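Local coordinates for protein KmHsv2 (Kluyveromyces marxianus, PDB 3VU4) that probably binds phosphoinositides as a seven-bladed beta-propeller of the PROPPIN family, related to Atg18 and linked to protein transport, at residues A[79-84]-A[96-101]; A[111-116]-A[124-129]; A[56-61]-A[73-78]. One frame throughout, in Å; residues are numbered along the deposited sequence.

In the fold
All three contacts lie toward the rim of the seven-bladed propeller, and each is partly buried. Interaction 1 pairs the third and outermost strands of one blade; interaction 3 sets the second strand of that blade against the chain arriving from the preceding blade; interaction 2 pairs the second and third strands of the following blade. Interactions 1 and 2 are hairpins held by backbone hydrogen bonds, whereas interaction 3 has none and rests on an aromatic ring. His84 N of interaction 1 probably bonds to Phe75 O of interaction 3. Between blades, Ile97 meets Ile113 and Phe124, making a buried apolar layer, while the charged side chains of interaction 1 lie toward the surface.

Interaction 1: A[79-84]-A[96-101]; sequences VKEVVH and RIKVDA
Val79 opens a type I beta turn that closes at Val82 and leads into strand 82-87, the third strand of a propeller blade; strand 92-98 is its antiparallel partner and the blade's outermost strand. Glu81, still in the turn, makes the first firm link: Glu81 O accepts a hydrogen bond from Val99 N at 2.9 Å, with the donor in the carbonyl plane. The Glu81 side chain lies alongside Lys98 and points the same way, yet Glu81 OE2 stays 5.7 Å from Lys98 NZ, so the charges do not pair directly. Val82 faces the same side as Lys98 and Arg96. Val82 CG1, anti to the backbone N (chi1 176°), rests 3.9 Å from Arg96 CG, while Val82 CG2 lies 4.1 Å from Lys98 CG. Val83 and Ile97 form the hydrogen-bonded pair and project from the other face, where Val83 meets Val103 and Leu106, and Ile97 meets Ile113, all of the next blade. Val83 N reaches Ile97 O at 2.8 Å in a nearly straight bond (174°); the return bond, Ile97 N to Val83 O, is longer at 3.1 Å and more bent (136°). At His84 the imidazole runs beside Arg96, whose CG sits 4.0 Å above the ring plane, offset toward its rim. ND1 is hydrogen-bonded to OD2 of Asp93, which together with the ring of Phe75 helps to hold the imidazole's rotation. The chemistry is thus divided: main-chain bonds set the register, and the long basic side chains lend their methylene groups as an apolar cover for Val82 and His84, while the charges of Glu81 and Lys98 probably attract only at longer range.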
loop_
_atom_site.group_PDB
_atom_site.type_symbol
_atom_site.label_atom_id
_atom_site.label_comp_id
_atom_site.label_asym_id
_atom_site.label_seq_id
_atom_site.Cartn_x
_atom_site.Cartn_y
_atom_site.Cartn_z
ATOM N N VAL A 79 -13.306 1.433 -21.695
ATOM C CA VAL A 79 -13.037 2.861 -21.756
ATOM C C VAL A 79 -12.223 3.244 -20.524
ATOM O O VAL A 79 -12.752 3.354 -19.412
ATOM C CB VAL A 79 -14.364 3.657 -21.823
ATOM C CG1 VAL A 79 -15.346 3.120 -20.793
ATOM C CG2 VAL A 79 -14.098 5.142 -21.614
ATOM N N LYS A 80 -10.926 3.442 -20.749
ATOM C CA LYS A 80 -9.962 3.770 -19.707
ATOM C C LYS A 80 -10.212 5.054 -18.928
ATOM O O LYS A 80 -9.760 5.181 -17.788
ATOM C CB LYS A 80 -8.555 3.861 -20.305
ATOM C CG LYS A 80 -8.187 2.777 -21.306
ATOM C CD LYS A 80 -7.674 1.512 -20.651
ATOM C CE LYS A 80 -8.800 0.675 -20.090
ATOM N NZ LYS A 80 -8.344 -0.720 -19.829
ATOM N N GLU A 81 -10.906 6.014 -19.527
ATOM C CA GLU A 81 -11.132 7.278 -18.833
ATOM C C GLU A 81 -12.411 7.360 -18.015
ATOM O O GLU A 81 -12.775 8.435 -17.540
ATOM C CB GLU A 81 -11.064 8.453 -19.821
ATOM C CG GLU A 81 -11.300 8.083 -21.270
ATOM C CD GLU A 81 -10.184 7.229 -21.848
ATOM O OE1 GLU A 81 -9.037 7.724 -21.942
ATOM O OE2 GLU A 81 -10.456 6.061 -22.203
ATOM N N VAL A 82 -13.078 6.228 -17.824
ATOM C CA VAL A 82 -14.316 6.215 -17.054
ATOM C C VAL A 82 -14.219 5.362 -15.793
ATOM O O VAL A 82 -13.769 4.218 -15.841
ATOM C CB VAL A 82 -15.488 5.700 -17.915
ATOM C CG1 VAL A 82 -16.753 5.604 -17.081
ATOM C CG2 VAL A 82 -15.697 6.626 -19.085
ATOM N N VAL A 83 -14.644 5.928 -14.670
ATOM C CA VAL A 83 -14.619 5.221 -13.397
ATOM C C VAL A 83 -16.050 4.950 -12.945
ATOM O O VAL A 83 -16.816 5.876 -12.678
ATOM C CB VAL A 83 -13.895 6.045 -12.312
ATOM C CG1 VAL A 83 -14.036 5.363 -10.962
ATOM C CG2 VAL A 83 -12.424 6.209 -12.677
ATOM N N HIS A 84 -16.407 3.676 -12.857
ATOM C CA HIS A 84 -17.750 3.296 -12.457
ATOM C C HIS A 84 -17.877 3.042 -10.967
ATOM O O HIS A 84 -17.139 2.232 -10.410
ATOM C CB HIS A 84 -18.178 2.015 -13.172
ATOM C CG HIS A 84 -18.210 2.119 -14.662
ATOM N ND1 HIS A 84 -19.379 2.034 -15.387
ATOM C CD2 HIS A 84 -17.212 2.238 -15.571
ATOM C CE1 HIS A 84 -19.101 2.092 -16.677
ATOM N NE2 HIS A 84 -17.793 2.215 -16.815
ATOM N N ARG A 96 -21.111 7.358 -12.718
ATOM C CA ARG A 96 -20.076 7.286 -13.737
ATOM C C ARG A 96 -19.316 8.593 -13.583
ATOM O O ARG A 96 -19.919 9.630 -13.307
ATOM C CB ARG A 96 -20.682 7.245 -15.138
ATOM C CG ARG A 96 -20.478 5.961 -15.934
ATOM C CD ARG A 96 -20.809 6.229 -17.410
ATOM N NE ARG A 96 -22.073 6.957 -17.547
ATOM C CZ ARG A 96 -22.443 7.648 -18.624
ATOM N NH1 ARG A 96 -21.647 7.720 -19.684
ATOM N NH2 ARG A 96 -23.616 8.271 -18.641
ATOM N N ILE A 97 -17.998 8.544 -13.739
ATOM C CA ILE A 97 -17.176 9.741 -13.637
ATOM C C ILE A 97 -16.151 9.633 -14.750
ATOM O O ILE A 97 -15.512 8.594 -14.907
ATOM C CB ILE A 97 -16.469 9.827 -12.270
ATOM C CG1 ILE A 97 -17.510 9.910 -11.154
ATOM C CG2 ILE A 97 -15.569 11.043 -12.227
ATOM C CD1 ILE A 97 -16.925 9.798 -9.758
ATOM N N LYS A 98 -16.001 10.692 -15.536
ATOM C CA LYS A 98 -15.062 10.655 -16.648
ATOM C C LYS A 98 -13.960 11.686 -16.536
ATOM O O LYS A 98 -14.181 12.806 -16.082
ATOM C CB LYS A 98 -15.796 10.869 -17.970
ATOM C CG LYS A 98 -14.907 10.664 -19.184
ATOM C CD LYS A 98 -15.464 11.360 -20.413
ATOM C CE LYS A 98 -14.702 10.953 -21.663
ATOM N NZ LYS A 98 -14.948 9.522 -22.018
ATOM N N VAL A 99 -12.767 11.300 -16.966
ATOM C CA VAL A 99 -11.628 12.198 -16.927
ATOM C C VAL A 99 -11.038 12.315 -18.330
ATOM O O VAL A 99 -11.362 11.519 -19.208
ATOM C CB VAL A 99 -10.578 11.704 -15.915
ATOM C CG1 VAL A 99 -11.142 11.809 -14.516
ATOM C CG2 VAL A 99 -10.203 10.266 -16.215
ATOM N N ASP A 100 -10.179 13.308 -18.537
ATOM C CA ASP A 100 -9.590 13.553 -19.848
ATOM C C ASP A 100 -8.531 12.579 -20.349
ATOM O O ASP A 100 -8.270 12.518 -21.549
ATOM C CB ASP A 100 -9.027 14.974 -19.901
ATOM C CG ASP A 100 -10.071 16.015 -19.566
ATOM O OD1 ASP A 100 -11.176 15.956 -20.161
ATOM O OD2 ASP A 100 -9.788 16.885 -18.710
ATOM N N ALA A 101 -7.916 11.827 -19.446
ATOM C CA ALA A 101 -6.893 10.866 -19.844
ATOM C C ALA A 101 -7.193 9.544 -19.147
ATOM O O ALA A 101 -8.046 9.494 -18.265
ATOM C CB ALA A 101 -5.518 11.381 -19.456
#

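Interaction 2: A[111-116]-A[124-129]; sequences EFIVVS and FKFGNP
This is a beta hairpin of the propeller, the second and third strands of one blade, at its open end, away from the turn. Ile113 and Phe124 form a hydrogen-bonded pair in which the N-H and the C=O of each residue are both used: Ile113 N donates to Phe124 O at 3.1 Å, Phe124 N to Ile113 O at 3.0 Å. One step further from the turn, Phe126 N gives a nearly straight bond (171°) to Glu111 O, though it approaches from well above the carbonyl plane. Ser109 OG takes care of Glu111 N and Phe112 N. Past the strand, Phe126 centres an inverse gamma turn closed by a weak bond from Gly127 N to Lys125 O, while the extended Lys125 chain delivers NZ to Asn128 O at 3.2 Å. Ile113 and Phe126 cross at about a right angle, the isoleucine bringing CG1 and CD1 against one ortho corner of the ring. An alanine in place of Ile113 would lack CG1 and CD1, which would probably leave the Phe126 ring less firmly held and loosen the packing on Ile97. Ile113 CG1 lies 3.4 Å from Phe126 CD2, their closest touch.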
loop_
_atom_site.group_PDB
_atom_site.type_symbol
_atom_site.label_atom_id
_atom_site.label_comp_id
_atom_site.label_asym_id
_atom_site.label_seq_id
_atom_site.Cartn_x
_atom_site.Cartn_y
_atom_site.Cartn_z
ATOM N N GLU A 111 -16.106 9.873 1.881
ATOM C CA GLU A 111 -16.290 11.262 1.477
ATOM C C GLU A 111 -15.843 11.593 0.059
ATOM O O GLU A 111 -16.553 12.276 -0.682
ATOM C CB GLU A 111 -15.511 12.174 2.414
ATOM C CG GLU A 111 -15.486 11.732 3.854
ATOM C CD GLU A 111 -16.228 12.695 4.742
ATOM O OE1 GLU A 111 -17.479 12.663 4.722
ATOM O OE2 GLU A 111 -15.558 13.491 5.445
ATOM N N PHE A 112 -14.657 11.114 -0.306
ATOM C CA PHE A 112 -14.080 11.420 -1.609
ATOM C C PHE A 112 -13.767 10.249 -2.530
ATOM O O PHE A 112 -13.762 9.086 -2.124
ATOM C CB PHE A 112 -12.784 12.193 -1.403
ATOM C CG PHE A 112 -12.839 13.164 -0.277
ATOM C CD1 PHE A 112 -13.358 14.436 -0.466
ATOM C CD2 PHE A 112 -12.374 12.806 0.983
ATOM C CE1 PHE A 112 -13.412 15.345 0.585
ATOM C CE2 PHE A 112 -12.422 13.705 2.041
ATOM C CZ PHE A 112 -12.943 14.979 1.841
ATOM N N ILE A 113 -13.501 10.603 -3.786
ATOM C CA ILE A 113 -13.105 9.667 -4.822
ATOM C C ILE A 113 -11.913 10.355 -5.478
ATOM O O ILE A 113 -12.089 11.287 -6.258
ATOM C CB ILE A 113 -14.191 9.463 -5.893
ATOM C CG1 ILE A 113 -15.456 8.883 -5.265
ATOM C CG2 ILE A 113 -13.678 8.510 -6.963
ATOM C CD1 ILE A 113 -16.561 8.587 -6.270
ATOM N N VAL A 114 -10.702 9.922 -5.141
ATOM C CA VAL A 114 -9.505 10.527 -5.715
ATOM C C VAL A 114 -9.172 9.793 -7.013
ATOM O O VAL A 114 -9.122 8.561 -7.031
ATOM C CB VAL A 114 -8.311 10.443 -4.721
ATOM C CG1 VAL A 114 -7.103 11.156 -5.289
ATOM C CG2 VAL A 114 -8.706 11.056 -3.378
ATOM N N VAL A 115 -8.957 10.551 -8.089
ATOM C CA VAL A 115 -8.657 9.981 -9.411
ATOM C C VAL A 115 -7.537 10.734 -10.148
ATOM O O VAL A 115 -7.627 11.949 -10.337
ATOM C CB VAL A 115 -9.915 10.019 -10.333
ATOM C CG1 VAL A 115 -9.605 9.367 -11.673
ATOM C CG2 VAL A 115 -11.091 9.333 -9.657
ATOM N N SER A 116 -6.493 10.029 -10.572
ATOM C CA SER A 116 -5.416 10.691 -11.295
ATOM C C SER A 116 -5.343 10.153 -12.710
ATOM O O SER A 116 -5.662 8.994 -12.972
ATOM C CB SER A 116 -4.061 10.501 -10.597
ATOM O OG SER A 116 -3.548 9.193 -10.778
ATOM N N PHE A 124 -13.461 13.952 -6.566
ATOM C CA PHE A 124 -14.896 14.098 -6.736
ATOM C C PHE A 124 -15.540 13.747 -5.397
ATOM O O PHE A 124 -14.870 13.243 -4.495
ATOM C CB PHE A 124 -15.413 13.158 -7.830
ATOM C CG PHE A 124 -14.844 13.437 -9.190
ATOM C CD1 PHE A 124 -13.520 13.126 -9.484
ATOM C CD2 PHE A 124 -15.624 14.032 -10.174
ATOM C CE1 PHE A 124 -12.983 13.405 -10.742
ATOM C CE2 PHE A 124 -15.093 14.315 -11.437
ATOM C CZ PHE A 124 -13.773 14.002 -11.718
ATOM N N LYS A 125 -16.834 14.020 -5.262
ATOM C CA LYS A 125 -17.533 13.708 -4.025
ATOM C C LYS A 125 -18.111 12.316 -4.114
ATOM O O LYS A 125 -18.628 11.924 -5.157
ATOM C CB LYS A 125 -18.675 14.691 -3.776
ATOM C CG LYS A 125 -19.534 14.292 -2.581
ATOM C CD LYS A 125 -20.762 15.170 -2.400
ATOM C CE LYS A 125 -21.555 14.700 -1.185
ATOM N NZ LYS A 125 -22.765 15.517 -0.918
ATOM N N PHE A 126 -18.022 11.557 -3.032
ATOM C CA PHE A 126 -18.594 10.224 -3.056
ATOM C C PHE A 126 -20.046 10.378 -2.623
ATOM O O PHE A 126 -20.392 10.214 -1.453
ATOM C CB PHE A 126 -17.845 9.272 -2.122
ATOM C CG PHE A 126 -18.084 7.816 -2.434
ATOM C CD1 PHE A 126 -19.362 7.268 -2.337
ATOM C CD2 PHE A 126 -17.039 6.999 -2.853
ATOM C CE1 PHE A 126 -19.592 5.934 -2.647
ATOM C CE2 PHE A 126 -17.260 5.665 -3.165
ATOM C CZ PHE A 126 -18.538 5.131 -3.063
ATOM N N GLY A 127 -20.883 10.717 -3.596
ATOM C CA GLY A 127 -22.298 10.926 -3.363
ATOM C C GLY A 127 -22.782 11.998 -4.326
ATOM O O GLY A 127 -21.970 12.655 -4.988
ATOM N N ASN A 128 -24.097 12.183 -4.407
ATOM C CA ASN A 128 -24.674 13.179 -5.303
ATOM C C ASN A 128 -24.150 14.575 -4.962
ATOM O O ASN A 128 -24.029 14.929 -3.785
ATOM C CB ASN A 128 -26.196 13.149 -5.194
ATOM C CG ASN A 128 -26.877 13.502 -6.498
ATOM O OD1 ASN A 128 -26.844 14.652 -6.944
ATOM N ND2 ASN A 128 -27.491 12.506 -7.126
ATOM N N PRO A 129 -23.852 15.395 -5.988
ATOM C CA PRO A 129 -23.961 15.115 -7.426
ATOM C C PRO A 129 -22.739 14.467 -8.103
ATOM O O PRO A 129 -22.625 14.506 -9.330
ATOM C CB PRO A 129 -24.247 16.494 -8.001
ATOM C CG PRO A 129 -23.338 17.344 -7.187
ATOM C CD PRO A 129 -23.557 16.822 -5.770
#

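Interaction 3: A[56-61]-A[73-78]; sequences QEMRHL and VAFVTG
The Phe75 ring is the centre of this contact, and two side chains from 56-61 come over the same face of it. Met58 approaches tip to tip: its chain leaves with CG anti to the backbone N (chi1 -165°), runs on extended and bends only at the last torsion, setting SD 3.7 Å from the centroid of the Phe75 ring in a Met-aromatic contact. SD sits toward the CZ end. Leu61 crosses the ring obliquely at the opposite, CG end; although its CB starts away from 73-78, the branch turns back and puts CD2 4.2 Å from the Phe75 centroid, 28° off the ring normal, a CH-pi contact. Beyond the ring, the backbones draw close without a hydrogen bond. His60 O lies 3.1 Å from Thr77 CA, a CA-H...O contact, and His60 CB packs 3.6 Å from Gly78 N while its imidazole leads away. The contact joins the connection leaving the outermost strand 50-57 of one blade to the second strand, 72-76, of the next and the loop that follows it. Phe75 also meets the rings of His84 and Trp86 on strand 82-87, Met58 touches Trp86, and Leu61 packs on Phe42 of strand 41-47 and Ser37 of strand 33-37.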
loop_
_atom_site.group_PDB
_atom_site.type_symbol
_atom_site.label_atom_id
_atom_site.label_comp_id
_atom_site.label_asym_id
_atom_site.label_seq_id
_atom_site.Cartn_x
_atom_site.Cartn_y
_atom_site.Cartn_z
ATOM N N GLN A 56 -18.589 -11.801 -9.046
ATOM C CA GLN A 56 -19.474 -10.982 -9.863
ATOM C C GLN A 56 -18.972 -10.936 -11.292
ATOM O O GLN A 56 -17.882 -10.433 -11.557
ATOM C CB GLN A 56 -19.541 -9.563 -9.294
ATOM C CG GLN A 56 -20.218 -8.550 -10.201
ATOM C CD GLN A 56 -21.648 -8.922 -10.541
ATOM O OE1 GLN A 56 -22.518 -8.970 -9.666
ATOM N NE2 GLN A 56 -21.900 -9.189 -11.819
ATOM N N GLU A 57 -19.764 -11.452 -12.221
ATOM C CA GLU A 57 -19.341 -11.445 -13.606
ATOM C C GLU A 57 -19.340 -10.059 -14.207
ATOM O O GLU A 57 -20.204 -9.234 -13.917
ATOM C CB GLU A 57 -20.211 -12.367 -14.441
ATOM C CG GLU A 57 -19.945 -13.822 -14.163
ATOM C CD GLU A 57 -20.739 -14.722 -15.073
ATOM O OE1 GLU A 57 -20.616 -15.961 -14.939
ATOM O OE2 GLU A 57 -21.487 -14.187 -15.924
ATOM N N MET A 58 -18.344 -9.824 -15.048
ATOM C CA MET A 58 -18.163 -8.552 -15.716
ATOM C C MET A 58 -16.895 -8.699 -16.534
ATOM O O MET A 58 -15.923 -9.302 -16.074
ATOM C CB MET A 58 -18.000 -7.447 -14.681
ATOM C CG MET A 58 -18.153 -6.061 -15.232
ATOM S SD MET A 58 -18.324 -4.922 -13.869
ATOM C CE MET A 58 -19.994 -5.324 -13.312
ATOM N N ARG A 59 -16.899 -8.152 -17.742
ATOM C CA ARG A 59 -15.737 -8.260 -18.610
ATOM C C ARG A 59 -15.067 -6.915 -18.816
ATOM O O ARG A 59 -15.651 -5.876 -18.508
ATOM C CB ARG A 59 -16.151 -8.849 -19.963
ATOM C CG ARG A 59 -16.764 -10.250 -19.880
ATOM C CD ARG A 59 -16.993 -10.847 -21.269
ATOM N NE ARG A 59 -15.764 -10.906 -22.068
ATOM C CZ ARG A 59 -14.714 -11.688 -21.804
ATOM N NH1 ARG A 59 -14.724 -12.501 -20.752
ATOM N NH2 ARG A 59 -13.645 -11.659 -22.595
ATOM N N HIS A 60 -13.835 -6.945 -19.322
ATOM C CA HIS A 60 -13.071 -5.732 -19.590
ATOM C C HIS A 60 -12.518 -5.048 -18.340
ATOM O O HIS A 60 -11.914 -3.976 -18.432
ATOM C CB HIS A 60 -13.939 -4.743 -20.376
ATOM C CG HIS A 60 -14.449 -5.301 -21.667
ATOM N ND1 HIS A 60 -13.676 -5.357 -22.807
ATOM C CD2 HIS A 60 -15.613 -5.923 -21.969
ATOM C CE1 HIS A 60 -14.340 -5.996 -23.754
ATOM N NE2 HIS A 60 -15.517 -6.350 -23.270
ATOM N N LEU A 61 -12.723 -5.658 -17.176
ATOM C CA LEU A 61 -12.226 -5.073 -15.939
ATOM C C LEU A 61 -10.737 -4.810 -16.046
ATOM O O LEU A 61 -9.936 -5.727 -16.201
ATOM C CB LEU A 61 -12.521 -5.980 -14.754
ATOM C CG LEU A 61 -14.000 -5.963 -14.377
ATOM C CD1 LEU A 61 -14.216 -6.804 -13.132
ATOM C CD2 LEU A 61 -14.443 -4.532 -14.133
ATOM N N VAL A 73 -18.071 -0.514 -4.975
ATOM C CA VAL A 73 -16.789 -0.818 -5.569
ATOM C C VAL A 73 -16.664 0.138 -6.743
ATOM O O VAL A 73 -17.660 0.676 -7.215
ATOM C CB VAL A 73 -16.730 -2.274 -6.086
ATOM C CG1 VAL A 73 -16.937 -3.246 -4.944
ATOM C CG2 VAL A 73 -17.787 -2.492 -7.143
ATOM N N ALA A 74 -15.442 0.363 -7.200
ATOM C CA ALA A 74 -15.203 1.245 -8.323
ATOM C C ALA A 74 -14.356 0.467 -9.314
ATOM O O ALA A 74 -13.505 -0.325 -8.911
ATOM C CB ALA A 74 -14.460 2.485 -7.857
ATOM N N PHE A 75 -14.591 0.671 -10.604
ATOM C CA PHE A 75 -13.799 -0.019 -11.612
ATOM C C PHE A 75 -13.749 0.696 -12.954
ATOM O O PHE A 75 -14.556 1.581 -13.239
ATOM C CB PHE A 75 -14.293 -1.461 -11.798
ATOM C CG PHE A 75 -15.753 -1.580 -12.132
ATOM C CD1 PHE A 75 -16.252 -1.090 -13.335
ATOM C CD2 PHE A 75 -16.628 -2.220 -11.255
ATOM C CE1 PHE A 75 -17.599 -1.241 -13.660
ATOM C CE2 PHE A 75 -17.980 -2.376 -11.572
ATOM C CZ PHE A 75 -18.464 -1.888 -12.774
ATOM N N VAL A 76 -12.758 0.321 -13.754
ATOM C CA VAL A 76 -12.564 0.876 -15.083
ATOM C C VAL A 76 -12.659 -0.333 -15.995
ATOM O O VAL A 76 -12.176 -1.411 -15.649
ATOM C CB VAL A 76 -11.166 1.514 -15.237
ATOM C CG1 VAL A 76 -10.948 1.971 -16.671
ATOM C CG2 VAL A 76 -11.027 2.686 -14.293
ATOM N N THR A 77 -13.288 -0.169 -17.152
ATOM C CA THR A 77 -13.438 -1.284 -18.078
ATOM C C THR A 77 -12.698 -1.017 -19.379
ATOM O O THR A 77 -11.501 -0.712 -19.369
ATOM C CB THR A 77 -14.919 -1.541 -18.386
ATOM O OG1 THR A 77 -15.476 -0.384 -19.020
ATOM C CG2 THR A 77 -15.688 -1.831 -17.101
ATOM N N GLY A 78 -13.412 -1.141 -20.495
ATOM C CA GLY A 78 -12.801 -0.914 -21.790
ATOM C C GLY A 78 -12.357 0.525 -21.897
ATOM O O GLY A 78 -11.184 0.812 -22.151
#